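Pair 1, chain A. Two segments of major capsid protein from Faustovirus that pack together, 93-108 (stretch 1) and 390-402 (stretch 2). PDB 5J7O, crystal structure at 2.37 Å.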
# COMPACT_ATOMS: atom_id res chain seq x y z
N ILE A 93 10.54 -30.53 22.63
CA ILE A 93 9.81 -30.86 21.41
C ILE A 93 9.23 -32.25 21.59
O ILE A 93 9.97 -33.25 21.50
CB ILE A 93 10.72 -30.77 20.17
CG1 ILE A 93 11.36 -29.38 20.09
CG2 ILE A 93 9.92 -31.06 18.91
CD1 ILE A 93 12.34 -29.22 18.94
N PRO A 94 7.93 -32.38 21.86
CA PRO A 94 7.37 -33.69 22.20
C PRO A 94 7.46 -34.66 21.04
O PRO A 94 7.58 -34.28 19.88
CB PRO A 94 5.91 -33.37 22.55
CG PRO A 94 5.87 -31.89 22.78
CD PRO A 94 6.91 -31.32 21.88
N GLN A 95 7.41 -35.94 21.38
CA GLN A 95 7.37 -36.99 20.38
C GLN A 95 5.93 -37.16 19.90
O GLN A 95 5.04 -37.50 20.68
CB GLN A 95 7.91 -38.30 20.95
CG GLN A 95 8.34 -39.30 19.89
CD GLN A 95 9.27 -40.35 20.45
OE1 GLN A 95 10.49 -40.17 20.48
NE2 GLN A 95 8.70 -41.47 20.89
N PHE A 96 5.70 -36.89 18.61
CA PHE A 96 4.36 -36.93 18.07
C PHE A 96 4.37 -37.48 16.65
O PHE A 96 3.96 -38.62 16.41
CB PHE A 96 3.74 -35.53 18.10
CG PHE A 96 2.26 -35.51 17.83
CD1 PHE A 96 1.49 -36.65 17.99
CD2 PHE A 96 1.64 -34.34 17.40
CE1 PHE A 96 0.13 -36.62 17.74
CE2 PHE A 96 0.28 -34.31 17.15
CZ PHE A 96 -0.47 -35.45 17.32
N GLY A 97 4.85 -36.68 15.69
CA GLY A 97 4.88 -37.11 14.31
C GLY A 97 6.19 -37.77 13.92
O GLY A 97 7.15 -37.81 14.69
N ASP A 98 6.22 -38.29 12.70
CA ASP A 98 7.46 -38.79 12.13
C ASP A 98 8.44 -37.65 11.86
O ASP A 98 9.66 -37.85 11.91
CB ASP A 98 7.19 -39.58 10.85
CG ASP A 98 6.22 -40.72 11.06
OD1 ASP A 98 6.39 -41.46 12.06
OD2 ASP A 98 5.30 -40.88 10.24
N PHE A 99 7.91 -36.47 11.57
CA PHE A 99 8.71 -35.27 11.34
C PHE A 99 8.05 -34.11 12.07
O PHE A 99 6.85 -34.15 12.36
CB PHE A 99 8.84 -34.95 9.84
CG PHE A 99 9.42 -36.06 9.02
CD1 PHE A 99 8.64 -37.14 8.62
CD2 PHE A 99 10.74 -36.02 8.61
CE1 PHE A 99 9.17 -38.16 7.86
CE2 PHE A 99 11.28 -37.04 7.85
CZ PHE A 99 10.49 -38.11 7.48
N PHE A 100 8.83 -33.08 12.37
CA PHE A 100 8.28 -31.83 12.86
C PHE A 100 8.78 -30.68 11.99
O PHE A 100 9.90 -30.71 11.48
CB PHE A 100 8.59 -31.58 14.35
CG PHE A 100 10.05 -31.72 14.72
CD1 PHE A 100 10.57 -32.94 15.09
CD2 PHE A 100 10.88 -30.61 14.73
CE1 PHE A 100 11.90 -33.07 15.45
CE2 PHE A 100 12.21 -30.73 15.08
CZ PHE A 100 12.72 -31.96 15.44
N SER A 101 7.93 -29.66 11.83
CA SER A 101 8.17 -28.61 10.85
C SER A 101 8.08 -27.22 11.47
O SER A 101 8.82 -26.90 12.41
CB SER A 101 7.19 -28.75 9.69
OG SER A 101 7.57 -27.93 8.59
N ASP A 102 7.17 -26.40 10.95
CA ASP A 102 7.11 -25.00 11.36
C ASP A 102 6.67 -24.86 12.81
O ASP A 102 5.90 -25.67 13.34
CB ASP A 102 6.15 -24.22 10.45
CG ASP A 102 4.78 -24.85 10.38
OD1 ASP A 102 4.64 -25.91 9.73
OD2 ASP A 102 3.83 -24.28 10.96
N MET A 103 7.19 -23.83 13.47
CA MET A 103 6.94 -23.58 14.88
C MET A 103 6.52 -22.14 15.10
O MET A 103 7.02 -21.23 14.44
CB MET A 103 8.18 -23.89 15.73
CG MET A 103 8.63 -25.34 15.66
SD MET A 103 10.04 -25.69 16.73
CE MET A 103 10.24 -27.45 16.45
N VAL A 104 5.59 -21.94 16.03
CA VAL A 104 5.10 -20.61 16.38
C VAL A 104 4.76 -20.61 17.86
O VAL A 104 4.24 -21.60 18.39
CB VAL A 104 3.90 -20.20 15.50
CG1 VAL A 104 2.70 -21.12 15.73
CG2 VAL A 104 3.52 -18.75 15.74
N VAL A 105 5.08 -19.51 18.54
CA VAL A 105 4.97 -19.42 19.99
C VAL A 105 3.88 -18.41 20.34
O VAL A 105 3.97 -17.24 19.96
CB VAL A 105 6.31 -19.03 20.64
CG1 VAL A 105 6.13 -18.83 22.13
CG2 VAL A 105 7.36 -20.08 20.36
N HIS A 106 2.86 -18.87 21.06
CA HIS A 106 1.81 -17.99 21.55
C HIS A 106 2.29 -17.31 22.83
O HIS A 106 2.63 -17.98 23.80
CB HIS A 106 0.53 -18.79 21.81
CG HIS A 106 -0.56 -17.99 22.44
ND1 HIS A 106 -1.46 -18.53 23.33
CD2 HIS A 106 -0.91 -16.68 22.30
CE1 HIS A 106 -2.31 -17.60 23.72
NE2 HIS A 106 -2.00 -16.47 23.11
N VAL A 107 2.31 -15.98 22.82
CA VAL A 107 2.67 -15.19 24.00
C VAL A 107 1.47 -14.35 24.39
O VAL A 107 0.81 -13.75 23.53
CB VAL A 107 3.90 -14.30 23.75
CG1 VAL A 107 4.37 -13.66 25.05
CG2 VAL A 107 5.02 -15.10 23.11
N GLN A 108 1.18 -14.29 25.69
CA GLN A 108 0.02 -13.58 26.21
C GLN A 108 0.47 -12.66 27.33
O GLN A 108 0.98 -13.13 28.35
CB GLN A 108 -1.04 -14.57 26.70
CG GLN A 108 -2.44 -13.99 26.77
CD GLN A 108 -3.48 -15.05 27.12
OE1 GLN A 108 -3.38 -15.71 28.16
NE2 GLN A 108 -4.46 -15.22 26.25
N GLN A 390 0.86 -14.13 30.93
CA GLN A 390 -0.24 -15.00 31.33
C GLN A 390 -0.18 -16.37 30.68
O GLN A 390 -0.72 -17.33 31.24
CB GLN A 390 -1.58 -14.33 31.02
CG GLN A 390 -1.77 -13.01 31.74
CD GLN A 390 -3.13 -12.40 31.51
OE1 GLN A 390 -3.51 -12.11 30.38
NE2 GLN A 390 -3.88 -12.20 32.59
N ASN A 391 0.47 -16.50 29.53
CA ASN A 391 0.56 -17.79 28.86
C ASN A 391 1.65 -17.73 27.80
O ASN A 391 1.80 -16.72 27.11
CB ASN A 391 -0.78 -18.18 28.21
CG ASN A 391 -0.71 -19.51 27.49
OD1 ASN A 391 -0.58 -20.57 28.12
ND2 ASN A 391 -0.80 -19.48 26.17
N ILE A 392 2.41 -18.82 27.69
CA ILE A 392 3.34 -18.99 26.58
C ILE A 392 3.41 -20.47 26.22
O ILE A 392 3.67 -21.33 27.07
CB ILE A 392 4.73 -18.39 26.89
CG1 ILE A 392 5.60 -18.40 25.63
CG2 ILE A 392 5.42 -19.11 28.04
CD1 ILE A 392 6.85 -17.55 25.75
N GLU A 393 3.14 -20.79 24.96
CA GLU A 393 3.08 -22.16 24.48
C GLU A 393 3.72 -22.25 23.11
O GLU A 393 3.56 -21.34 22.28
CB GLU A 393 1.64 -22.69 24.43
CG GLU A 393 1.05 -23.08 25.77
CD GLU A 393 -0.41 -23.49 25.67
OE1 GLU A 393 -1.23 -22.67 25.19
OE2 GLU A 393 -0.73 -24.63 26.05
N LEU A 394 4.43 -23.34 22.86
CA LEU A 394 5.07 -23.59 21.57
C LEU A 394 4.17 -24.49 20.73
O LEU A 394 3.82 -25.59 21.15
CB LEU A 394 6.45 -24.23 21.75
CG LEU A 394 7.10 -24.72 20.46
CD1 LEU A 394 7.33 -23.58 19.49
CD2 LEU A 394 8.40 -25.45 20.75
N TYR A 395 3.82 -24.01 19.54
CA TYR A 395 3.02 -24.78 18.59
C TYR A 395 3.96 -25.41 17.57
O TYR A 395 4.77 -24.71 16.95
CB TYR A 395 1.99 -23.89 17.89
CG TYR A 395 0.84 -23.45 18.76
CD1 TYR A 395 1.06 -22.75 19.94
CD2 TYR A 395 -0.47 -23.72 18.40
CE1 TYR A 395 0.00 -22.34 20.74
CE2 TYR A 395 -1.53 -23.31 19.18
CZ TYR A 395 -1.29 -22.62 20.35
OH TYR A 395 -2.34 -22.22 21.14
N ILE A 396 3.84 -26.72 17.39
CA ILE A 396 4.72 -27.48 16.51
C ILE A 396 3.87 -28.25 15.51
O ILE A 396 2.98 -29.01 15.91
CB ILE A 396 5.63 -28.45 17.29
CG1 ILE A 396 6.35 -27.71 18.42
CG2 ILE A 396 6.63 -29.12 16.36
CD1 ILE A 396 7.04 -28.64 19.40
N ASN A 397 4.14 -28.06 14.23
CA ASN A 397 3.50 -28.86 13.19
C ASN A 397 4.17 -30.22 13.11
O ASN A 397 5.40 -30.32 13.04
CB ASN A 397 3.58 -28.14 11.84
CG ASN A 397 2.69 -28.79 10.79
OD1 ASN A 397 1.86 -29.64 11.10
ND2 ASN A 397 2.87 -28.38 9.54
N ASN A 398 3.36 -31.28 13.14
CA ASN A 398 3.85 -32.65 13.12
C ASN A 398 3.38 -33.35 11.86
O ASN A 398 2.17 -33.39 11.59
CB ASN A 398 3.39 -33.41 14.36
CG ASN A 398 4.18 -33.03 15.60
OD1 ASN A 398 5.14 -33.70 15.97
ND2 ASN A 398 3.77 -31.95 16.25
N ILE A 399 4.32 -33.91 11.10
CA ILE A 399 4.04 -34.54 9.82
C ILE A 399 4.07 -36.05 10.01
O ILE A 399 4.99 -36.60 10.62
CB ILE A 399 5.05 -34.10 8.75
CG1 ILE A 399 4.90 -32.60 8.48
CG2 ILE A 399 4.87 -34.90 7.47
CD1 ILE A 399 5.81 -32.08 7.39
N PHE A 400 3.05 -36.73 9.47
CA PHE A 400 2.94 -38.18 9.53
C PHE A 400 3.01 -38.75 8.13
O PHE A 400 2.41 -38.21 7.20
CB PHE A 400 1.62 -38.60 10.20
CG PHE A 400 1.45 -38.07 11.60
CD1 PHE A 400 0.99 -36.78 11.81
CD2 PHE A 400 1.74 -38.87 12.69
CE1 PHE A 400 0.83 -36.30 13.10
CE2 PHE A 400 1.59 -38.38 13.98
CZ PHE A 400 1.13 -37.10 14.18
N VAL A 401 3.77 -39.84 7.97
CA VAL A 401 3.94 -40.51 6.68
C VAL A 401 3.78 -42.01 6.89
O VAL A 401 3.80 -42.51 8.02
CB VAL A 401 5.30 -40.19 6.03
CG1 VAL A 401 5.41 -38.70 5.72
CG2 VAL A 401 6.44 -40.65 6.93
N THR A 402 3.63 -42.73 5.79
CA THR A 402 3.44 -44.17 5.85
C THR A 402 4.70 -44.86 6.38
O THR A 402 5.81 -44.36 6.19
CB THR A 402 3.08 -44.74 4.48
OG1 THR A 402 4.18 -44.55 3.58
CG2 THR A 402 1.86 -44.03 3.92
O HOH W 1 -2.28 -20.97 23.56

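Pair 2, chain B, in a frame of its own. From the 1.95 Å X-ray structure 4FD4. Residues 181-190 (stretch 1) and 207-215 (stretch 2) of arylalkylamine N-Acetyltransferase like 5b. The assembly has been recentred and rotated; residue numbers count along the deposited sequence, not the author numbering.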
# COMPACT_ATOMS: atom_id res chain seq x y z
N MET B 181 4.66 13.12 7.66
CA MET B 181 4.96 11.77 8.09
C MET B 181 6.47 11.59 8.31
O MET B 181 7.28 12.01 7.49
CB MET B 181 4.44 10.75 7.07
CG MET B 181 2.95 10.90 6.77
SD MET B 181 2.32 9.61 5.67
CE MET B 181 2.19 8.22 6.79
N GLU B 182 6.84 10.98 9.44
CA GLU B 182 8.24 10.69 9.74
C GLU B 182 8.51 9.24 9.33
O GLU B 182 7.79 8.34 9.75
CB GLU B 182 8.50 10.88 11.24
CG GLU B 182 9.92 10.52 11.73
CD GLU B 182 10.02 10.43 13.25
OE1 GLU B 182 8.98 10.57 13.93
OE2 GLU B 182 11.14 10.21 13.78
N CYS B 183 9.53 9.02 8.50
CA CYS B 183 9.98 7.66 8.20
C CYS B 183 10.72 7.09 9.41
O CYS B 183 11.75 7.62 9.81
CB CYS B 183 10.91 7.62 7.00
SG CYS B 183 11.93 6.10 6.95
N ILE B 184 10.18 6.01 9.96
CA ILE B 184 10.68 5.46 11.22
C ILE B 184 11.43 4.14 11.02
O ILE B 184 12.14 3.68 11.92
CB ILE B 184 9.55 5.21 12.21
CG1 ILE B 184 8.43 4.40 11.54
CG2 ILE B 184 9.01 6.54 12.77
CD1 ILE B 184 7.29 4.08 12.46
N SER B 185 11.27 3.53 9.85
CA SER B 185 11.93 2.27 9.57
C SER B 185 12.09 2.11 8.06
O SER B 185 11.31 2.67 7.28
CB SER B 185 11.12 1.11 10.16
OG SER B 185 11.43 -0.11 9.52
N GLN B 186 13.12 1.38 7.63
CA GLN B 186 13.30 1.10 6.21
C GLN B 186 13.94 -0.26 5.98
O GLN B 186 14.51 -0.87 6.89
CB GLN B 186 14.12 2.20 5.51
CG GLN B 186 15.20 2.84 6.36
CD GLN B 186 15.94 3.92 5.60
OE1 GLN B 186 16.47 3.68 4.50
NE2 GLN B 186 15.98 5.12 6.16
N LEU B 187 13.83 -0.75 4.75
CA LEU B 187 14.32 -2.07 4.40
C LEU B 187 14.78 -2.10 2.95
O LEU B 187 14.00 -1.85 2.03
CB LEU B 187 13.24 -3.14 4.63
CG LEU B 187 13.43 -4.53 4.00
CD1 LEU B 187 12.92 -5.64 4.91
CD2 LEU B 187 12.73 -4.61 2.67
N ALA B 188 16.06 -2.41 2.76
CA ALA B 188 16.60 -2.61 1.43
C ALA B 188 16.01 -3.90 0.86
O ALA B 188 16.22 -4.99 1.40
CB ALA B 188 18.12 -2.68 1.47
N LEU B 189 15.27 -3.76 -0.23
CA LEU B 189 14.56 -4.88 -0.85
C LEU B 189 15.46 -6.07 -1.20
O LEU B 189 15.13 -7.22 -0.90
CB LEU B 189 13.82 -4.41 -2.10
CG LEU B 189 12.33 -4.72 -2.19
CD1 LEU B 189 11.87 -4.65 -3.63
CD2 LEU B 189 12.03 -6.08 -1.60
N GLY B 190 16.59 -5.79 -1.86
CA GLY B 190 17.50 -6.84 -2.28
C GLY B 190 18.19 -7.53 -1.11
O GLY B 190 18.71 -8.64 -1.25
N HIS B 207 19.76 -1.06 -4.88
CA HIS B 207 19.63 0.01 -3.89
C HIS B 207 18.21 0.59 -3.88
O HIS B 207 18.03 1.79 -3.66
CB HIS B 207 20.62 1.15 -4.15
CG HIS B 207 21.98 0.70 -4.59
ND1 HIS B 207 22.77 1.46 -5.43
CD2 HIS B 207 22.69 -0.41 -4.30
CE1 HIS B 207 23.91 0.82 -5.65
NE2 HIS B 207 23.89 -0.31 -4.98
N GLN B 208 17.21 -0.25 -4.16
CA GLN B 208 15.81 0.15 -3.98
C GLN B 208 15.36 -0.16 -2.56
O GLN B 208 15.48 -1.29 -2.09
CB GLN B 208 14.88 -0.54 -4.98
CG GLN B 208 13.41 -0.46 -4.58
CD GLN B 208 12.47 -0.42 -5.77
OE1 GLN B 208 12.48 -1.31 -6.62
NE2 GLN B 208 11.66 0.64 -5.84
N VAL B 209 14.84 0.86 -1.88
CA VAL B 209 14.55 0.79 -0.46
C VAL B 209 13.08 1.06 -0.18
O VAL B 209 12.46 1.91 -0.84
CB VAL B 209 15.38 1.83 0.32
CG1 VAL B 209 15.06 1.77 1.80
CG2 VAL B 209 16.87 1.62 0.09
N ILE B 210 12.52 0.34 0.79
CA ILE B 210 11.14 0.55 1.22
C ILE B 210 11.15 1.32 2.52
O ILE B 210 11.90 0.99 3.44
CB ILE B 210 10.43 -0.78 1.45
CG1 ILE B 210 10.61 -1.70 0.24
CG2 ILE B 210 8.95 -0.54 1.76
CD1 ILE B 210 9.95 -3.04 0.41
N LYS B 211 10.33 2.36 2.62
CA LYS B 211 10.32 3.15 3.85
C LYS B 211 8.94 3.19 4.50
O LYS B 211 7.97 3.59 3.87
CB LYS B 211 10.79 4.59 3.59
CG LYS B 211 12.21 4.71 3.04
CD LYS B 211 12.88 5.97 3.60
CE LYS B 211 14.24 6.23 2.96
NZ LYS B 211 14.11 6.65 1.54
N THR B 212 8.86 2.77 5.75
CA THR B 212 7.62 2.86 6.51
C THR B 212 7.55 4.22 7.21
O THR B 212 8.41 4.55 8.03
CB THR B 212 7.50 1.72 7.54
OG1 THR B 212 7.67 0.46 6.88
CG2 THR B 212 6.15 1.76 8.23
N CYS B 213 6.54 5.01 6.87
CA CYS B 213 6.40 6.35 7.46
C CYS B 213 5.09 6.48 8.22
O CYS B 213 4.13 5.73 7.96
CB CYS B 213 6.53 7.44 6.39
SG CYS B 213 7.93 7.19 5.27
N VAL B 214 5.04 7.42 9.17
CA VAL B 214 3.92 7.51 10.11
C VAL B 214 3.69 8.94 10.63
O VAL B 214 4.63 9.73 10.73
CB VAL B 214 4.14 6.57 11.31
CG1 VAL B 214 5.40 6.98 12.07
CG2 VAL B 214 2.93 6.60 12.24
N LYS B 215 2.45 9.24 10.98
CA LYS B 215 2.08 10.56 11.47
C LYS B 215 0.88 10.47 12.42
O LYS B 215 -0.09 9.76 12.15
CB LYS B 215 1.80 11.48 10.28
CG LYS B 215 0.83 12.61 10.54
CD LYS B 215 0.87 13.60 9.37
CE LYS B 215 -0.43 14.39 9.30
NZ LYS B 215 -0.31 15.62 8.46

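Both pairs are antiparallel strand pairs interrupted by a beta bulge. Superposing N, CA and C of 14 central residues gives an RMSD of 0.7 Å. The angle between strand directions is 140° in pair 1 and 133° in pair 2, and the axes approach to 4.6 and 4.4 Å.

The bulge falls at the same place. In pair 1 the register shifts by one between F100(A) and M103(A); in pair 2 it shifts between C183(B) and S185(B). The hydrogen bonds around it correspond: S101(A) N to N397(A) O (2.9 Å) matches I184(B) N to T212(B) O (3.0 Å), and N397(A) N to D102(A) O (3.1 Å) matches T212(B) N to S185(B) O (2.9 Å). One residue of the second strand thus bonds to two successive residues of the first, which accommodates the extra residue. Beyond it, V104(A) and Y395(A) bond reciprocally (N to O 3.0 Å, O to N 2.7 Å), as do L187(B) and I210(B), at 2.9 Å for both L187(B) N to I210(B) O and I210(B) N to L187(B) O.

Side chains diverge most informatively at the bulge. D102(A), matched with S185(B), starts sideways, but its end comes nearer, and OD1 accepts a hydrogen bond from N397(A) ND2 at 3.0 Å. A side-chain bond therefore reinforces the backbone one. In pair 2 the serine and T212(B) make no such bond; instead I184(B), matched with S101(A), brings CD1 to 3.5 Å from V214(B) CG1. The equivalent contact in pair 1 is looser, with S101(A) CB 4.3 Å from I399(A) CD1, although I399(A) and V214(B) have side-chain centres only 0.7 Å apart.

On the face carrying F100(A) and N398(A), the phenylalanine ring leads away from the other strand, while its CB packs 3.7 Å from I396(A) CG2. The matched C183(B) is compact and engages two neighbours: its CB lies 3.5 Å from C213(B) SG, and its SG 3.5 Å from K211(B) CD. The CA atoms of C183(B) and C213(B) are just 3.9 Å apart, against 4.5 Å for F100(A) and N398(A). M103(A) and Q186(B) have centres 0.9 Å apart yet differ in chemistry: M103(A) CE reaches I396(A) CG2 at 4.0 Å, whereas Q186(B) OE1 approaches K211(B) CE at 3.7 Å. Next, V105(A) CG2 packs on L394(A) CD1 at 3.6 Å; A188(B), with only a methyl, has its closest approach to V209(B) between the two CA atoms, at 4.4 Å.

On the other face, V104(A) CG1 meets Y395(A) CB at 3.6 Å, and L187(B) CD2 meets I210(B) CD1 at 3.9 Å. Their neighbours extend the packing differently. H106(A) CB rests 3.7 Å from Y395(A) CE1, and a water hydrogen-bonds H106(A) ND1 (2.6 Å), Y395(A) OH (2.7 Å) and E393(A) OE1 (2.6 Å). The matched L189(B) is purely apolar there, its CG 3.9 Å from I210(B) CD1.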